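Local coordinates for CysQ, sulfite synthesis pathway protein (Bacteroides thetaiotaomicron VPI-5482, PDB 3B8B) that probably hydrolyses adenosine 3',5'-bisphosphate to AMP and phosphate with the help of magnesium, at residues I103-D108 against E246-A250; R179-A183 against A231-A235. One frame throughout, in Å; residues are numbered along the deposited sequence.

Contact 1 (I103-D108 against E246-A250); sequences IVDPLD and EWDTA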
ATOM      1  N   ILE A 103       9.828  -4.664  -0.280  1.00 18.60           N
ATOM      2  CA  ILE A 103       9.568  -3.840   0.901  1.00 18.87           C
ATOM      3  C   ILE A 103       8.107  -4.064   1.286  1.00 18.21           C
ATOM      4  O   ILE A 103       7.179  -3.784   0.490  1.00 18.90           O
ATOM      5  CB  ILE A 103       9.870  -2.349   0.677  1.00 19.03           C
ATOM      6  CG1 ILE A 103      11.308  -2.171   0.189  1.00 20.25           C
ATOM      7  CG2 ILE A 103       9.669  -1.572   2.005  1.00 19.03           C
ATOM      8  CD1 ILE A 103      11.780  -0.715   0.098  1.00 20.30           C
ATOM      9  N   VAL A 104       7.922  -4.591   2.498  1.00 19.33           N
ATOM     10  CA  VAL A 104       6.639  -5.184   2.915  1.00 19.19           C
ATOM     11  C   VAL A 104       6.143  -4.680   4.261  1.00 17.87           C
ATOM     12  O   VAL A 104       6.919  -4.588   5.205  1.00 18.69           O
ATOM     13  CB  VAL A 104       6.813  -6.712   3.023  1.00 19.88           C
ATOM     14  CG1 VAL A 104       5.559  -7.381   3.618  1.00 22.82           C
ATOM     15  CG2 VAL A 104       7.160  -7.306   1.633  1.00 19.54           C
ATOM     16  N   ASP A 105       4.861  -4.342   4.337  1.00 18.90           N
ATOM     17  CA  ASP A 105       4.183  -4.228   5.626  1.00 18.56           C
ATOM     18  C   ASP A 105       3.033  -5.218   5.618  1.00 19.00           C
ATOM     19  O   ASP A 105       2.052  -5.017   4.914  1.00 19.56           O
ATOM     20  CB  ASP A 105       3.682  -2.829   5.949  1.00 19.92           C
ATOM     21  CG  ASP A 105       3.157  -2.719   7.388  1.00 21.13           C
ATOM     22  OD1 ASP A 105       3.048  -3.752   8.084  1.00 22.04           O
ATOM     23  OD2 ASP A 105       2.886  -1.562   7.836  1.00 21.30           O
ATOM     24  N   PRO A 106       3.176  -6.294   6.380  1.00 19.35           N
ATOM     25  CA  PRO A 106       2.127  -7.334   6.359  1.00 19.93           C
ATOM     26  C   PRO A 106       0.761  -6.858   6.840  1.00 20.21           C
ATOM     27  O   PRO A 106      -0.261  -7.424   6.445  1.00 19.97           O
ATOM     28  CB  PRO A 106       2.684  -8.419   7.304  1.00 20.28           C
ATOM     29  CG  PRO A 106       4.160  -8.165   7.328  1.00 23.24           C
ATOM     30  CD  PRO A 106       4.292  -6.674   7.258  1.00 20.33           C
ATOM     31  N   LEU A 107       0.727  -5.826   7.677  1.00 20.26           N
ATOM     32  CA  LEU A 107      -0.538  -5.357   8.248  1.00 20.00           C
ATOM     33  C   LEU A 107      -0.340  -3.898   8.664  1.00 20.43           C
ATOM     34  O   LEU A 107       0.155  -3.605   9.776  1.00 21.37           O
ATOM     35  CB  LEU A 107      -0.962  -6.220   9.425  1.00 20.14           C
ATOM     36  CG  LEU A 107      -2.401  -6.064   9.936  1.00 23.11           C
ATOM     37  CD1 LEU A 107      -2.675  -7.063  11.083  1.00 22.27           C
ATOM     38  CD2 LEU A 107      -2.741  -4.652  10.320  1.00 27.74           C
ATOM     39  N   ASP A 108      -0.714  -3.003   7.764  1.00 20.33           N
ATOM     40  CA  ASP A 108      -0.702  -1.560   8.051  1.00 20.52           C
ATOM     41  C   ASP A 108      -2.083  -1.101   8.510  1.00 21.47           C
ATOM     42  O   ASP A 108      -3.106  -1.489   7.942  1.00 21.54           O
ATOM     43  CB  ASP A 108      -0.308  -0.718   6.854  1.00 19.86           C
ATOM     44  CG  ASP A 108      -0.167   0.766   7.220  1.00 21.74           C
ATOM     45  OD1 ASP A 108       0.522   1.065   8.224  1.00 23.08           O
ATOM     46  OD2 ASP A 108      -0.836   1.577   6.570  1.00 24.59           O
ATOM     47  N   GLU A 246       8.784   3.525   4.991  1.00 20.20           N
ATOM     48  CA  GLU A 246       8.875   3.121   3.579  1.00 19.91           C
ATOM     49  C   GLU A 246       7.901   2.020   3.185  1.00 19.60           C
ATOM     50  O   GLU A 246       7.303   2.058   2.123  1.00 19.83           O
ATOM     51  CB  GLU A 246      10.267   2.656   3.218  1.00 19.77           C
ATOM     52  CG  GLU A 246      11.319   3.770   3.114  1.00 19.42           C
ATOM     53  CD  GLU A 246      12.635   3.270   2.566  1.00 21.19           C
ATOM     54  OE1 GLU A 246      12.660   2.177   1.927  1.00 20.59           O
ATOM     55  OE2 GLU A 246      13.651   3.973   2.722  1.00 19.31           O
ATOM     56  N   TRP A 247       7.777   1.023   4.049  1.00 19.37           N
ATOM     57  CA  TRP A 247       6.913  -0.125   3.770  1.00 19.64           C
ATOM     58  C   TRP A 247       5.431   0.208   3.724  1.00 19.86           C
ATOM     59  O   TRP A 247       4.642  -0.572   3.200  1.00 20.26           O
ATOM     60  CB  TRP A 247       7.184  -1.287   4.740  1.00 19.76           C
ATOM     61  CG  TRP A 247       7.353  -0.969   6.153  1.00 19.97           C
ATOM     62  CD1 TRP A 247       6.429  -0.425   7.028  1.00 20.81           C
ATOM     63  CD2 TRP A 247       8.534  -1.190   6.906  1.00 21.33           C
ATOM     64  NE1 TRP A 247       7.006  -0.296   8.279  1.00 21.53           N
ATOM     65  CE2 TRP A 247       8.285  -0.767   8.226  1.00 21.08           C
ATOM     66  CE3 TRP A 247       9.783  -1.725   6.594  1.00 23.17           C
ATOM     67  CZ2 TRP A 247       9.255  -0.850   9.223  1.00 23.01           C
ATOM     68  CZ3 TRP A 247      10.745  -1.802   7.588  1.00 23.41           C
ATOM     69  CH2 TRP A 247      10.472  -1.360   8.879  1.00 22.64           C
ATOM     70  N   ASP A 248       5.019   1.367   4.259  1.00 19.70           N
ATOM     71  CA  ASP A 248       3.632   1.755   4.144  1.00 20.21           C
ATOM     72  C   ASP A 248       3.284   2.571   2.911  1.00 19.87           C
ATOM     73  O   ASP A 248       2.113   2.787   2.635  1.00 21.14           O
ATOM     74  CB  ASP A 248       3.187   2.390   5.427  1.00 21.69           C
ATOM     75  CG  ASP A 248       3.225   1.382   6.553  1.00 23.36           C
ATOM     76  OD1 ASP A 248       2.868   0.182   6.286  1.00 23.83           O
ATOM     77  OD2 ASP A 248       3.668   1.721   7.641  1.00 22.66           O
ATOM     78  N   THR A 249       4.310   3.049   2.208  1.00 19.07           N
ATOM     79  CA  THR A 249       4.077   3.789   0.986  1.00 18.54           C
ATOM     80  C   THR A 249       4.519   3.089  -0.304  1.00 18.15           C
ATOM     81  O   THR A 249       3.995   3.402  -1.371  1.00 17.94           O
ATOM     82  CB  THR A 249       4.739   5.185   1.013  1.00 18.56           C
ATOM     83  OG1 THR A 249       6.147   5.086   1.144  1.00 19.01           O
ATOM     84  CG2 THR A 249       4.149   6.056   2.175  1.00 19.08           C
ATOM     85  N   ALA A 250       5.497   2.193  -0.220  1.00 18.61           N
ATOM     86  CA  ALA A 250       6.132   1.679  -1.419  1.00 18.56           C
ATOM     87  C   ALA A 250       5.131   1.024  -2.374  1.00 18.39           C
ATOM     88  O   ALA A 250       5.131   1.308  -3.580  1.00 18.54           O
ATOM     89  CB  ALA A 250       7.279   0.698  -1.041  1.00 18.69           C
TER
HETATM   90  O   HOH W   1       5.062  -1.629   0.606  1.00 15.92           O
HETATM   91  O   HOH W   2       2.638   0.354   9.701  1.00 29.85           O
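Ile103, Asp105 and Asp108 face Trp247 and Asp248 where the two metal-binding signatures of the inositol monophosphatase superfamily meet: the DPLD of Asp105-Asp108, on strand 100-108 and its corner, and the WD of Trp247-Asp248, on helix 246-258. The segment axes cross at 99°, 6.6 Å apart.

Apolar contacts and backbone packing come from Ile103, Val104 and Trp247. With chi1 at -55°, Ile103 holds CG2 anti to the backbone N, and this methyl packs on Trp247 CA at 3.6 Å; Ala250 CB lies beside Ile103 CB. Trp247 CB rests on Val104 O at 3.3 Å, while CD1 of the indole lies 3.8 Å from Asp105 CB. Glu85, another predicted magnesium ligand, lies against the side chains of both Asp105 and Trp247.

The acidic contacts follow at Asp105, Asp108 and Asp248. All three are predicted to bind magnesium and bring their carboxylates together, as a shared cation site would require. Those of Asp108 and Asp248 stack with planes 29° apart and OD1 facing OD1 at 3.2 Å. The very short approach of Asp105 to Asp248 in the model is doubtful. Ser223 takes the other oxygen of Asp108, OD2, in a hydrogen bond.

An Asx turn fixes Asp105 at the corner: Leu107 N donates to its OD1 over 3.1 Å, arriving from above the carboxylate plane. Two waters lie between the segments. One is within reach of Asp108 OD1 and Asp248 OD2, with more acceptors around it than it has protons to give; the other, between the backbones, donates to Ile103 O at 3.0 Å and to Trp247 O at 2.8 Å.

Contact 2 (R179-A183 against A231-A235); sequences RMPLA and AEGKA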
ATOM      1  N   ARG A 179      -8.542  -1.404 -15.085  1.00 22.52           N
ATOM      2  CA  ARG A 179      -7.380  -0.544 -15.182  1.00 23.81           C
ATOM      3  C   ARG A 179      -7.657   0.810 -14.524  1.00 23.58           C
ATOM      4  O   ARG A 179      -8.742   1.400 -14.707  1.00 22.04           O
ATOM      5  CB  ARG A 179      -6.974  -0.340 -16.646  1.00 23.83           C
ATOM      6  CG  ARG A 179      -5.656   0.389 -16.729  1.00 26.26           C
ATOM      7  CD  ARG A 179      -4.999   0.260 -18.033  1.00 30.60           C
ATOM      8  NE  ARG A 179      -3.704   0.930 -17.995  1.00 35.28           N
ATOM      9  CZ  ARG A 179      -2.680   0.620 -18.770  1.00 36.68           C
ATOM     10  NH1 ARG A 179      -2.793  -0.361 -19.667  1.00 40.67           N
ATOM     11  NH2 ARG A 179      -1.550   1.311 -18.675  1.00 35.71           N
HETATM   12  N   MSE A 180      -6.668   1.310 -13.802  1.00 23.05           N
HETATM   13  CA  MSE A 180      -6.794   2.587 -13.112  1.00 24.95           C
HETATM   14  C   MSE A 180      -6.055   3.689 -13.863  1.00 23.01           C
HETATM   15  O   MSE A 180      -5.070   3.429 -14.527  1.00 22.98           O
HETATM   16  CB  MSE A 180      -6.294   2.447 -11.672  1.00 25.32           C
HETATM   17  CG  MSE A 180      -7.306   1.640 -10.853  1.00 27.33           C
HETATM   18 SE   MSE A 180      -6.942   1.777  -8.940  1.00 41.98          SE
HETATM   19  CE  MSE A 180      -5.489   0.734  -9.266  1.00 13.21           C
ATOM     20  N   PRO A 181      -6.534   4.924 -13.755  1.00 21.81           N
ATOM     21  CA  PRO A 181      -7.675   5.361 -12.964  1.00 22.07           C
ATOM     22  C   PRO A 181      -9.014   4.971 -13.576  1.00 23.96           C
ATOM     23  O   PRO A 181      -9.123   4.783 -14.798  1.00 22.91           O
ATOM     24  CB  PRO A 181      -7.527   6.894 -12.942  1.00 22.08           C
ATOM     25  CG  PRO A 181      -6.779   7.217 -14.167  1.00 23.15           C
ATOM     26  CD  PRO A 181      -5.862   6.053 -14.429  1.00 22.03           C
ATOM     27  N   LEU A 182     -10.022   4.881 -12.725  1.00 26.81           N
ATOM     28  CA  LEU A 182     -11.345   4.491 -13.158  1.00 31.36           C
ATOM     29  C   LEU A 182     -12.046   5.746 -13.581  1.00 35.00           C
ATOM     30  O   LEU A 182     -11.972   6.768 -12.896  1.00 35.73           O
ATOM     31  CB  LEU A 182     -12.088   3.791 -12.037  1.00 32.02           C
ATOM     32  CG  LEU A 182     -11.366   2.603 -11.416  1.00 34.99           C
ATOM     33  CD1 LEU A 182     -12.175   2.089 -10.232  1.00 40.73           C
ATOM     34  CD2 LEU A 182     -11.178   1.523 -12.424  1.00 38.04           C
ATOM     35  N   ALA A 183     -12.690   5.691 -14.743  1.00 39.18           N
ATOM     36  CA  ALA A 183     -13.265   6.896 -15.336  1.00 42.22           C
ATOM     37  C   ALA A 183     -14.483   7.346 -14.538  1.00 44.38           C
ATOM     38  O   ALA A 183     -15.523   6.657 -14.555  1.00 46.02           O
ATOM     39  CB  ALA A 183     -13.652   6.668 -16.815  1.00 42.38           C
ATOM     40  N   ALA A 231      -4.757   7.070  -7.084  1.00 18.92           N
ATOM     41  CA  ALA A 231      -4.512   6.240  -8.249  1.00 19.27           C
ATOM     42  C   ALA A 231      -5.825   5.907  -8.984  1.00 19.96           C
ATOM     43  O   ALA A 231      -5.843   5.780 -10.207  1.00 20.27           O
ATOM     44  CB  ALA A 231      -3.774   4.951  -7.814  1.00 19.94           C
ATOM     45  N   GLU A 232      -6.919   5.759  -8.232  1.00 20.10           N
ATOM     46  CA  GLU A 232      -8.220   5.411  -8.791  1.00 21.17           C
ATOM     47  C   GLU A 232      -8.897   6.583  -9.489  1.00 20.69           C
ATOM     48  O   GLU A 232      -9.774   6.381 -10.310  1.00 20.58           O
ATOM     49  CB  GLU A 232      -9.141   4.883  -7.673  1.00 21.20           C
ATOM     50  CG  GLU A 232     -10.338   4.160  -8.194  1.00 25.62           C
ATOM     51  CD  GLU A 232     -11.099   3.376  -7.115  1.00 26.67           C
ATOM     52  OE1 GLU A 232     -10.479   2.917  -6.132  1.00 29.19           O
ATOM     53  OE2 GLU A 232     -12.349   3.318  -7.284  1.00 35.44           O
ATOM     54  N   GLY A 233      -8.444   7.791  -9.192  1.00 20.79           N
ATOM     55  CA  GLY A 233      -9.080   9.015  -9.664  1.00 21.78           C
ATOM     56  C   GLY A 233     -10.189   9.495  -8.746  1.00 22.32           C
ATOM     57  O   GLY A 233     -10.928  10.411  -9.127  1.00 24.14           O
ATOM     58  N   LYS A 234     -10.318   8.917  -7.563  1.00 22.39           N
ATOM     59  CA  LYS A 234     -11.372   9.291  -6.606  0.50 22.50           C
ATOM     60  C   LYS A 234     -10.993  10.489  -5.742  1.00 23.34           C
ATOM     61  O   LYS A 234     -11.863  11.107  -5.095  1.00 24.21           O
ATOM     62  CB  LYS A 234     -11.727   8.110  -5.703  0.50 23.41           C
ATOM     63  CG  LYS A 234     -12.338   6.905  -6.420  0.50 23.83           C
ATOM     64  CD  LYS A 234     -13.705   7.209  -7.026  0.50 25.94           C
ATOM     65  CE  LYS A 234     -14.468   5.933  -7.424  0.50 27.00           C
ATOM     66  NZ  LYS A 234     -13.929   5.238  -8.638  0.50 25.99           N
ATOM     67  N   ALA A 235      -9.720  10.837  -5.732  1.00 22.54           N
ATOM     68  CA  ALA A 235      -9.236  12.004  -4.989  1.00 22.10           C
ATOM     69  C   ALA A 235      -8.143  12.663  -5.811  1.00 22.05           C
ATOM     70  O   ALA A 235      -7.413  11.975  -6.534  1.00 22.79           O
ATOM     71  CB  ALA A 235      -8.708  11.580  -3.621  1.00 22.08           C
TER
HETATM   72  O   HOH W   3     -12.634   7.520 -10.238  1.00 45.52           O
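Leu182 lays its isobutyl group obliquely across the side chain of Glu232. CD1 does most of the touching: it sits 3.4 Å from Glu232 CG and 3.2 Å from OE2, so the methyl lies against both the aliphatic stem and one oxygen of the acid. Glu232 runs out extended from a CG that is anti to the backbone N (chi1 -164°), which brings CG, CD and OE2 alongside Leu182. Beyond Leu182, Lys234 folds back; in one of its two conformers NZ lies 2.8 Å from Glu232 OE2 in a salt bridge, which the second conformer makes less certain. The other oxygen of Glu232, OE1, has a salt bridge to Lys156.

On the other side of the loop's cis-Pro181, Met180, present as selenomethionine, comes obliquely over the base of Glu232, with SE 3.9 Å from Glu232 CA. The same side chain also touches Tyr146 and Ala154.

The surface that these residues meet is the C-terminal end of helix 225-232, closed by a Schellman motif in which Gly233 leaves the helix with positive phi (87°). The loop between helix 170-176 and strand 189-193 runs across this end. Pro181 lies beside the terminal carbonyls, its CB 3.4 Å from Ala231 O, and Leu182 N donates to Glu232 O over 2.9 Å. Gly233 N passes close to Pro181 CB, and the Gly233 carbonyl accepts a hydrogen bond from Arg186. A water 2.8 Å from Leu182 O probably donates to it, though it has more acceptors in reach than protons; in the same Lys234 conformer this water also accepts from Lys234 NZ at 3.1 Å.

How the contacts relate
Contact 2 is nested along the chain inside the loop that contact 1 closes. Their centres lie 21 Å apart and their nearest atoms about 10 Å, with no direct touch. Helix 246-258 links the two: it carries Asp248 in contact 1 and, further along, Ile255, which touches Met180 and Ala231 of contact 2. The serine partner of Asp108 precedes helix 225-232, whose far end belongs to contact 2. Contact 1 forms part of the predicted magnesium and substrate site. A sulfate ion about 4 Å from the Asp108 side chain probably comes from the crystallisation liquor but may mark the pocket; contact 2 is packing away from that site.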